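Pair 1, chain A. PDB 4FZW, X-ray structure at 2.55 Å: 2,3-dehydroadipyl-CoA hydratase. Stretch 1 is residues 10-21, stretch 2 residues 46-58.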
# COMPACT_ATOMS: atom_id res chain seq x y z
N SER A 10 -32.61 0.05 22.23
CA SER A 10 -33.86 -0.64 21.94
C SER A 10 -33.60 -1.78 20.97
O SER A 10 -32.55 -1.88 20.37
CB SER A 10 -34.96 0.33 21.44
OG SER A 10 -34.95 0.50 20.04
N ARG A 11 -34.59 -2.64 20.83
CA ARG A 11 -34.38 -3.92 20.21
C ARG A 11 -35.54 -4.29 19.31
O ARG A 11 -36.70 -4.04 19.63
CB ARG A 11 -34.24 -4.98 21.31
CG ARG A 11 -34.41 -6.41 20.85
CD ARG A 11 -33.08 -7.07 20.54
NE ARG A 11 -32.75 -8.10 21.52
CZ ARG A 11 -31.69 -8.89 21.44
NH1 ARG A 11 -30.85 -8.77 20.43
NH2 ARG A 11 -31.47 -9.81 22.38
N GLN A 12 -35.22 -4.86 18.16
CA GLN A 12 -36.21 -5.51 17.32
C GLN A 12 -35.61 -6.78 16.77
O GLN A 12 -34.84 -6.74 15.82
CB GLN A 12 -36.66 -4.58 16.19
CG GLN A 12 -37.47 -3.38 16.65
CD GLN A 12 -37.83 -2.45 15.51
OE1 GLN A 12 -37.15 -2.42 14.48
NE2 GLN A 12 -38.91 -1.70 15.68
N GLN A 13 -35.94 -7.91 17.38
CA GLN A 13 -35.37 -9.18 16.94
C GLN A 13 -33.84 -9.18 17.02
O GLN A 13 -33.26 -9.00 18.09
CB GLN A 13 -35.82 -9.49 15.51
CG GLN A 13 -37.30 -9.75 15.36
CD GLN A 13 -37.77 -10.93 16.19
OE1 GLN A 13 -37.08 -11.95 16.28
NE2 GLN A 13 -38.94 -10.80 16.80
N ARG A 14 -33.20 -9.42 15.88
CA ARG A 14 -31.75 -9.47 15.81
C ARG A 14 -31.19 -8.13 15.36
O ARG A 14 -30.02 -8.03 14.98
CB ARG A 14 -31.35 -10.56 14.83
CG ARG A 14 -32.24 -11.80 14.93
CD ARG A 14 -31.65 -12.96 14.18
NE ARG A 14 -30.20 -13.00 14.41
CZ ARG A 14 -29.62 -13.60 15.44
NH1 ARG A 14 -30.35 -14.23 16.35
NH2 ARG A 14 -28.29 -13.56 15.56
N VAL A 15 -32.02 -7.09 15.39
CA VAL A 15 -31.55 -5.74 15.10
C VAL A 15 -31.57 -4.88 16.35
O VAL A 15 -32.57 -4.82 17.05
CB VAL A 15 -32.36 -5.03 13.97
CG1 VAL A 15 -31.77 -3.69 13.68
CG2 VAL A 15 -32.36 -5.89 12.71
N LEU A 16 -30.43 -4.25 16.63
CA LEU A 16 -30.30 -3.37 17.78
C LEU A 16 -30.41 -1.91 17.32
O LEU A 16 -29.89 -1.53 16.27
CB LEU A 16 -28.96 -3.63 18.48
CG LEU A 16 -28.62 -2.78 19.71
CD1 LEU A 16 -29.52 -3.14 20.89
CD2 LEU A 16 -27.13 -2.95 20.06
N LEU A 17 -31.12 -1.10 18.10
CA LEU A 17 -31.29 0.31 17.78
C LEU A 17 -30.73 1.23 18.85
O LEU A 17 -31.08 1.14 20.04
CB LEU A 17 -32.76 0.64 17.53
CG LEU A 17 -33.09 2.07 17.08
CD1 LEU A 17 -32.36 2.45 15.78
CD2 LEU A 17 -34.60 2.27 16.91
N LEU A 18 -29.86 2.13 18.42
CA LEU A 18 -29.24 3.10 19.30
C LEU A 18 -29.65 4.49 18.85
O LEU A 18 -29.29 4.93 17.74
CB LEU A 18 -27.72 2.94 19.30
CG LEU A 18 -27.24 1.53 19.67
CD1 LEU A 18 -25.73 1.39 19.53
CD2 LEU A 18 -27.69 1.14 21.09
N THR A 19 -30.42 5.17 19.70
CA THR A 19 -30.91 6.50 19.41
C THR A 19 -30.16 7.56 20.20
O THR A 19 -30.25 7.61 21.42
CB THR A 19 -32.41 6.64 19.77
OG1 THR A 19 -33.15 5.58 19.15
CG2 THR A 19 -32.94 8.00 19.30
N LEU A 20 -29.43 8.43 19.50
CA LEU A 20 -28.82 9.58 20.15
C LEU A 20 -29.93 10.46 20.69
O LEU A 20 -30.89 10.75 19.99
CB LEU A 20 -27.90 10.34 19.20
CG LEU A 20 -26.63 9.53 18.87
CD1 LEU A 20 -26.73 8.92 17.49
CD2 LEU A 20 -25.42 10.41 18.94
N ASN A 21 -29.80 10.88 21.93
CA ASN A 21 -30.86 11.57 22.63
C ASN A 21 -30.35 12.68 23.56
O ASN A 21 -30.47 12.58 24.79
CB ASN A 21 -31.69 10.56 23.41
CG ASN A 21 -32.90 11.18 24.05
OD1 ASN A 21 -33.82 11.63 23.37
ND2 ASN A 21 -32.93 11.18 25.38
N THR A 46 -20.70 -9.36 20.69
CA THR A 46 -20.60 -10.73 21.18
C THR A 46 -21.96 -11.32 21.54
O THR A 46 -22.06 -12.51 21.83
CB THR A 46 -19.64 -10.86 22.39
OG1 THR A 46 -20.18 -10.17 23.52
CG2 THR A 46 -18.31 -10.25 22.04
N ASP A 47 -23.00 -10.50 21.51
CA ASP A 47 -24.34 -11.03 21.71
C ASP A 47 -24.82 -11.76 20.46
O ASP A 47 -25.10 -11.12 19.46
CB ASP A 47 -25.32 -9.91 22.08
CG ASP A 47 -26.74 -10.43 22.26
OD1 ASP A 47 -26.99 -11.60 21.92
OD2 ASP A 47 -27.61 -9.66 22.74
N THR A 48 -24.93 -13.08 20.54
CA THR A 48 -25.24 -13.91 19.37
C THR A 48 -26.71 -13.83 18.95
O THR A 48 -27.13 -14.44 17.95
CB THR A 48 -24.80 -15.41 19.55
OG1 THR A 48 -25.51 -16.00 20.65
CG2 THR A 48 -23.27 -15.51 19.76
N SER A 49 -27.49 -13.05 19.70
CA SER A 49 -28.86 -12.77 19.30
C SER A 49 -28.94 -11.49 18.46
O SER A 49 -29.99 -11.18 17.89
CB SER A 49 -29.81 -12.71 20.51
OG SER A 49 -29.65 -11.52 21.25
N ILE A 50 -27.83 -10.76 18.36
CA ILE A 50 -27.77 -9.57 17.49
C ILE A 50 -26.99 -9.82 16.20
O ILE A 50 -25.94 -10.47 16.20
CB ILE A 50 -27.16 -8.36 18.21
CG1 ILE A 50 -27.95 -8.05 19.48
CG2 ILE A 50 -27.11 -7.18 17.25
CD1 ILE A 50 -27.40 -6.90 20.29
N SER A 51 -27.53 -9.28 15.10
CA SER A 51 -26.96 -9.45 13.76
C SER A 51 -26.65 -8.11 13.07
O SER A 51 -25.68 -8.00 12.32
CB SER A 51 -27.89 -10.28 12.88
OG SER A 51 -28.01 -11.60 13.37
N VAL A 52 -27.46 -7.10 13.35
CA VAL A 52 -27.29 -5.76 12.78
C VAL A 52 -27.56 -4.68 13.85
O VAL A 52 -28.35 -4.89 14.78
CB VAL A 52 -28.27 -5.51 11.60
CG1 VAL A 52 -28.00 -4.15 10.97
CG2 VAL A 52 -28.18 -6.63 10.56
N CYS A 53 -26.89 -3.54 13.70
CA CYS A 53 -27.23 -2.36 14.48
C CYS A 53 -27.75 -1.25 13.54
O CYS A 53 -27.46 -1.24 12.33
CB CYS A 53 -26.03 -1.91 15.32
SG CYS A 53 -26.30 -0.51 16.45
N VAL A 54 -28.57 -0.35 14.10
CA VAL A 54 -29.02 0.84 13.42
C VAL A 54 -28.70 1.97 14.39
O VAL A 54 -28.93 1.82 15.60
CB VAL A 54 -30.56 0.82 13.15
CG1 VAL A 54 -31.08 2.19 12.72
CG2 VAL A 54 -30.91 -0.24 12.14
N ILE A 55 -28.19 3.09 13.88
CA ILE A 55 -27.85 4.24 14.72
C ILE A 55 -28.61 5.48 14.23
O ILE A 55 -28.53 5.86 13.07
CB ILE A 55 -26.31 4.52 14.72
CG1 ILE A 55 -25.56 3.44 15.51
CG2 ILE A 55 -25.99 5.88 15.31
CD1 ILE A 55 -24.06 3.78 15.78
N THR A 56 -29.32 6.14 15.13
CA THR A 56 -30.13 7.28 14.71
C THR A 56 -30.25 8.37 15.76
O THR A 56 -29.98 8.13 16.95
CB THR A 56 -31.56 6.86 14.31
OG1 THR A 56 -32.19 7.92 13.60
CG2 THR A 56 -32.41 6.55 15.53
N GLY A 57 -30.65 9.55 15.32
CA GLY A 57 -30.92 10.63 16.24
C GLY A 57 -32.41 10.91 16.28
O GLY A 57 -33.21 9.99 16.52
N ASN A 58 -32.77 12.17 16.07
CA ASN A 58 -34.17 12.56 15.91
C ASN A 58 -34.37 13.22 14.56
O ASN A 58 -33.44 13.29 13.74
CB ASN A 58 -34.62 13.50 17.04
CG ASN A 58 -33.64 14.63 17.29
OD1 ASN A 58 -33.54 15.57 16.51
ND2 ASN A 58 -32.90 14.54 18.41

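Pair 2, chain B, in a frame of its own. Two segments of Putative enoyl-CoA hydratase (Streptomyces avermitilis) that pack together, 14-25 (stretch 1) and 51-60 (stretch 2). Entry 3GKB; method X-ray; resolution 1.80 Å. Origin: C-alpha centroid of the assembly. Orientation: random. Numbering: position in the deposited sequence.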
# COMPACT_ATOMS: atom_id res chain seq x y z
N SER B 14 22.77 -25.44 -2.38
CA SER B 14 22.38 -26.79 -2.71
C SER B 14 21.01 -26.76 -3.38
O SER B 14 20.24 -25.81 -3.20
CB SER B 14 22.33 -27.65 -1.46
OG SER B 14 21.39 -27.18 -0.53
N SER B 15 20.72 -27.76 -4.20
CA SER B 15 19.47 -27.76 -4.88
C SER B 15 18.97 -29.18 -5.06
O SER B 15 19.75 -30.12 -5.24
CB SER B 15 19.57 -27.02 -6.21
OG SER B 15 20.31 -27.77 -7.14
N GLU B 16 17.66 -29.30 -5.01
CA GLU B 16 16.99 -30.57 -5.11
C GLU B 16 15.52 -30.28 -5.31
O GLU B 16 15.01 -29.31 -4.75
CB GLU B 16 17.20 -31.36 -3.83
CG GLU B 16 17.08 -32.84 -3.97
CD GLU B 16 17.50 -33.53 -2.68
OE1 GLU B 16 16.87 -33.32 -1.64
OE2 GLU B 16 18.49 -34.27 -2.71
N HIS B 17 14.85 -31.15 -6.05
CA HIS B 17 13.39 -31.06 -6.25
C HIS B 17 12.94 -29.71 -6.82
O HIS B 17 11.80 -29.28 -6.59
CB HIS B 17 12.62 -31.35 -4.96
CG HIS B 17 13.07 -32.57 -4.22
ND1 HIS B 17 13.13 -33.82 -4.80
CD2 HIS B 17 13.49 -32.72 -2.94
CE1 HIS B 17 13.58 -34.69 -3.91
NE2 HIS B 17 13.80 -34.05 -2.78
N GLY B 18 13.83 -29.04 -7.55
CA GLY B 18 13.51 -27.75 -8.17
C GLY B 18 13.71 -26.53 -7.26
O GLY B 18 13.44 -25.40 -7.67
N VAL B 19 14.23 -26.74 -6.05
CA VAL B 19 14.46 -25.61 -5.11
C VAL B 19 15.95 -25.50 -4.82
O VAL B 19 16.55 -26.47 -4.37
CB VAL B 19 13.68 -25.78 -3.80
CG1 VAL B 19 13.98 -24.60 -2.83
CG2 VAL B 19 12.16 -25.94 -4.03
N ALA B 20 16.56 -24.34 -5.09
CA ALA B 20 17.91 -24.07 -4.60
C ALA B 20 17.86 -23.31 -3.28
O ALA B 20 17.06 -22.42 -3.13
CB ALA B 20 18.72 -23.30 -5.61
N ARG B 21 18.69 -23.70 -2.32
CA ARG B 21 18.80 -23.02 -1.04
C ARG B 21 20.16 -22.36 -1.00
O ARG B 21 21.19 -23.03 -1.20
CB ARG B 21 18.63 -23.99 0.13
CG ARG B 21 17.19 -24.38 0.39
CD ARG B 21 17.09 -25.27 1.59
NE ARG B 21 17.63 -26.60 1.32
CZ ARG B 21 18.00 -27.48 2.26
NH1 ARG B 21 17.91 -27.20 3.56
NH2 ARG B 21 18.47 -28.67 1.89
N ILE B 22 20.17 -21.04 -0.80
CA ILE B 22 21.41 -20.30 -0.68
C ILE B 22 21.50 -19.87 0.77
O ILE B 22 20.65 -19.14 1.26
CB ILE B 22 21.43 -19.09 -1.66
CG1 ILE B 22 21.35 -19.57 -3.12
CG2 ILE B 22 22.67 -18.26 -1.44
CD1 ILE B 22 21.27 -18.44 -4.15
N ILE B 23 22.51 -20.36 1.46
CA ILE B 23 22.69 -20.10 2.88
C ILE B 23 23.87 -19.16 3.02
O ILE B 23 25.00 -19.50 2.64
CB ILE B 23 22.97 -21.40 3.69
CG1 ILE B 23 21.84 -22.42 3.47
CG2 ILE B 23 23.14 -21.05 5.18
CD1 ILE B 23 22.15 -23.84 3.97
N LEU B 24 23.61 -17.98 3.58
CA LEU B 24 24.58 -16.93 3.72
C LEU B 24 25.37 -17.15 5.03
O LEU B 24 24.77 -17.34 6.08
CB LEU B 24 23.88 -15.56 3.70
CG LEU B 24 23.02 -15.30 2.44
CD1 LEU B 24 21.91 -14.28 2.72
CD2 LEU B 24 23.89 -14.81 1.33
N ASP B 25 26.70 -17.19 4.92
CA ASP B 25 27.57 -17.60 6.04
C ASP B 25 28.94 -16.92 5.92
O ASP B 25 29.87 -17.44 5.25
CB ASP B 25 27.70 -19.13 6.08
CG ASP B 25 28.34 -19.65 7.38
OD1 ASP B 25 28.77 -18.86 8.24
OD2 ASP B 25 28.36 -20.91 7.56
N SER B 51 17.82 -24.90 -15.89
CA SER B 51 16.42 -25.21 -16.08
C SER B 51 15.88 -26.18 -15.02
O SER B 51 14.68 -26.31 -14.90
CB SER B 51 16.16 -25.73 -17.52
OG SER B 51 17.16 -26.66 -17.88
N SER B 52 16.75 -26.84 -14.26
CA SER B 52 16.33 -27.74 -13.19
C SER B 52 15.88 -27.03 -11.89
O SER B 52 15.34 -27.69 -11.01
CB SER B 52 17.41 -28.76 -12.87
OG SER B 52 18.48 -28.23 -12.08
N VAL B 53 16.08 -25.72 -11.81
CA VAL B 53 15.79 -24.95 -10.59
C VAL B 53 14.72 -23.91 -10.90
O VAL B 53 14.85 -23.13 -11.83
CB VAL B 53 17.04 -24.28 -10.04
CG1 VAL B 53 16.69 -23.39 -8.81
CG2 VAL B 53 18.07 -25.36 -9.63
N ARG B 54 13.65 -23.95 -10.11
CA ARG B 54 12.50 -23.06 -10.29
C ARG B 54 12.28 -22.05 -9.14
O ARG B 54 11.59 -21.04 -9.33
CB ARG B 54 11.25 -23.92 -10.54
CG ARG B 54 11.35 -24.75 -11.84
CD ARG B 54 10.14 -25.57 -12.08
NE ARG B 54 9.94 -26.59 -11.05
CZ ARG B 54 10.57 -27.77 -11.00
NH1 ARG B 54 11.48 -28.09 -11.91
NH2 ARG B 54 10.31 -28.62 -10.00
N VAL B 55 12.83 -22.34 -7.97
CA VAL B 55 12.66 -21.51 -6.77
C VAL B 55 14.01 -21.40 -6.13
O VAL B 55 14.77 -22.39 -6.10
CB VAL B 55 11.63 -22.13 -5.77
CG1 VAL B 55 11.53 -21.30 -4.49
CG2 VAL B 55 10.24 -22.30 -6.46
N ILE B 56 14.31 -20.22 -5.58
CA ILE B 56 15.54 -20.01 -4.77
C ILE B 56 15.12 -19.47 -3.40
O ILE B 56 14.32 -18.53 -3.32
CB ILE B 56 16.49 -18.99 -5.44
CG1 ILE B 56 16.97 -19.51 -6.80
CG2 ILE B 56 17.65 -18.65 -4.49
CD1 ILE B 56 17.61 -18.44 -7.71
N VAL B 57 15.61 -20.09 -2.33
CA VAL B 57 15.33 -19.63 -0.97
C VAL B 57 16.64 -19.18 -0.32
O VAL B 57 17.61 -19.95 -0.24
CB VAL B 57 14.72 -20.70 -0.07
CG1 VAL B 57 14.40 -20.08 1.34
CG2 VAL B 57 13.44 -21.30 -0.67
N PHE B 58 16.67 -17.93 0.12
CA PHE B 58 17.81 -17.37 0.82
C PHE B 58 17.57 -17.44 2.31
O PHE B 58 16.52 -17.03 2.80
CB PHE B 58 17.99 -15.90 0.46
CG PHE B 58 18.23 -15.63 -0.99
CD1 PHE B 58 19.49 -15.67 -1.53
CD2 PHE B 58 17.18 -15.30 -1.82
CE1 PHE B 58 19.71 -15.37 -2.87
CE2 PHE B 58 17.41 -15.03 -3.16
CZ PHE B 58 18.69 -15.07 -3.67
N SER B 59 18.57 -17.94 3.03
CA SER B 59 18.52 -17.99 4.49
C SER B 59 19.90 -17.69 5.05
O SER B 59 20.89 -17.60 4.32
CB SER B 59 17.98 -19.35 4.98
OG SER B 59 18.91 -20.39 4.70
N SER B 60 19.98 -17.50 6.35
CA SER B 60 21.28 -17.25 6.97
C SER B 60 21.75 -18.38 7.91
O SER B 60 20.94 -18.95 8.63
CB SER B 60 21.21 -15.97 7.79
OG SER B 60 22.45 -15.73 8.43
O HOH W 1 9.17 -29.95 -7.23
O HOH W 2 16.61 -29.09 -8.37

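Parallel β-strands are held together by a backbone ladder that is largely indifferent to sequence, and the side chains must then fill the space this ladder leaves. Pairs 1 and 2 illustrate the principle: the N, CA and C atoms of 14 central residues superpose with an RMSD of 0.4 Å. In each, a tight turn, type II' in pair 1 and type I' in pair 2, leads into a strand that runs parallel to the second stretch, with strand axes inclined by 21° in pair 1 and 25° in pair 2. The register is the same. Val A15 pairs with Val A52 as Val B19 does with Val B55, and the match continues to Thr A19 with Thr A56 and Ile B23 with Ser B59.

The hydrogen bonds alternate as parallel pairing demands. Leu A16 N donates to Val A52 O (2.9 Å) and Val A54 N to Leu A16 O (2.8 Å); correspondingly, Ala B20 N donates to Val B55 O (2.8 Å) and Val B57 N to Ala B20 O (2.9 Å). At the start of the ladder one carbonyl serves two amides: Arg A14 O accepts from Ser A51 N (2.8 Å) and Val A52 N (3.2 Å), while Gly B18 O accepts from Arg B54 N (2.8 Å) and Val B55 N (3.1 Å).

On the face bearing Val A15 and Val A54, the valines recur at matching positions: Val A15 CG1 lies 3.9 Å from Val A54 CG2, and Val B19 CG1 lies 4.0 Å from Val B57 CG2. Two residues beyond Val A15, on the same face, Leu A17 brings CD1 to 3.3 Å from Val A54 CG1, whereas the end of the matching Arg B21 leads away from the second stretch.

The other face shows redistribution of bulk. Leu A16 extends CD2 to within 4.0 Å of Ile A50 CD1. Its counterpart is the small Ala B20, yet contact persists, with CB 3.8 Å from Val B53 CG1. Where Leu A18 CD1 meets Cys A53 SG at 3.7 Å, Ile B22 CD1 meets Ile B56 CG2 at 3.6 Å and also approaches Phe B58 CE1 at 3.7 Å.

The sharpest contrast lies beside the turn, where an arginine sits on the first stretch in pair 1 and on the second in pair 2. Arg A14 reaches across, its NE donating to Ser A51 OG (2.8 Å) and its NH2 to Thr A48 O (2.8 Å). Pair 2 places Gly B18 and Arg B54 at the positions of Arg A14 and Ser A51, and the guanidinium of Arg B54 lies with one face over Gly B18 CA. A CB on this glycine would clash with Arg B54 NH2, and the backbone angles by themselves call for glycine. The O atom of water 2 accepts from Gly B18 N at 2.9 Å and donates to Ser B52 O at 3.2 Å. At the start of the same ladder, the shared backbone bonds are thus supplemented by arginine side-chain hydrogen bonds in pair 1, and in pair 2 by an arginine packed over glycine and a bridging water.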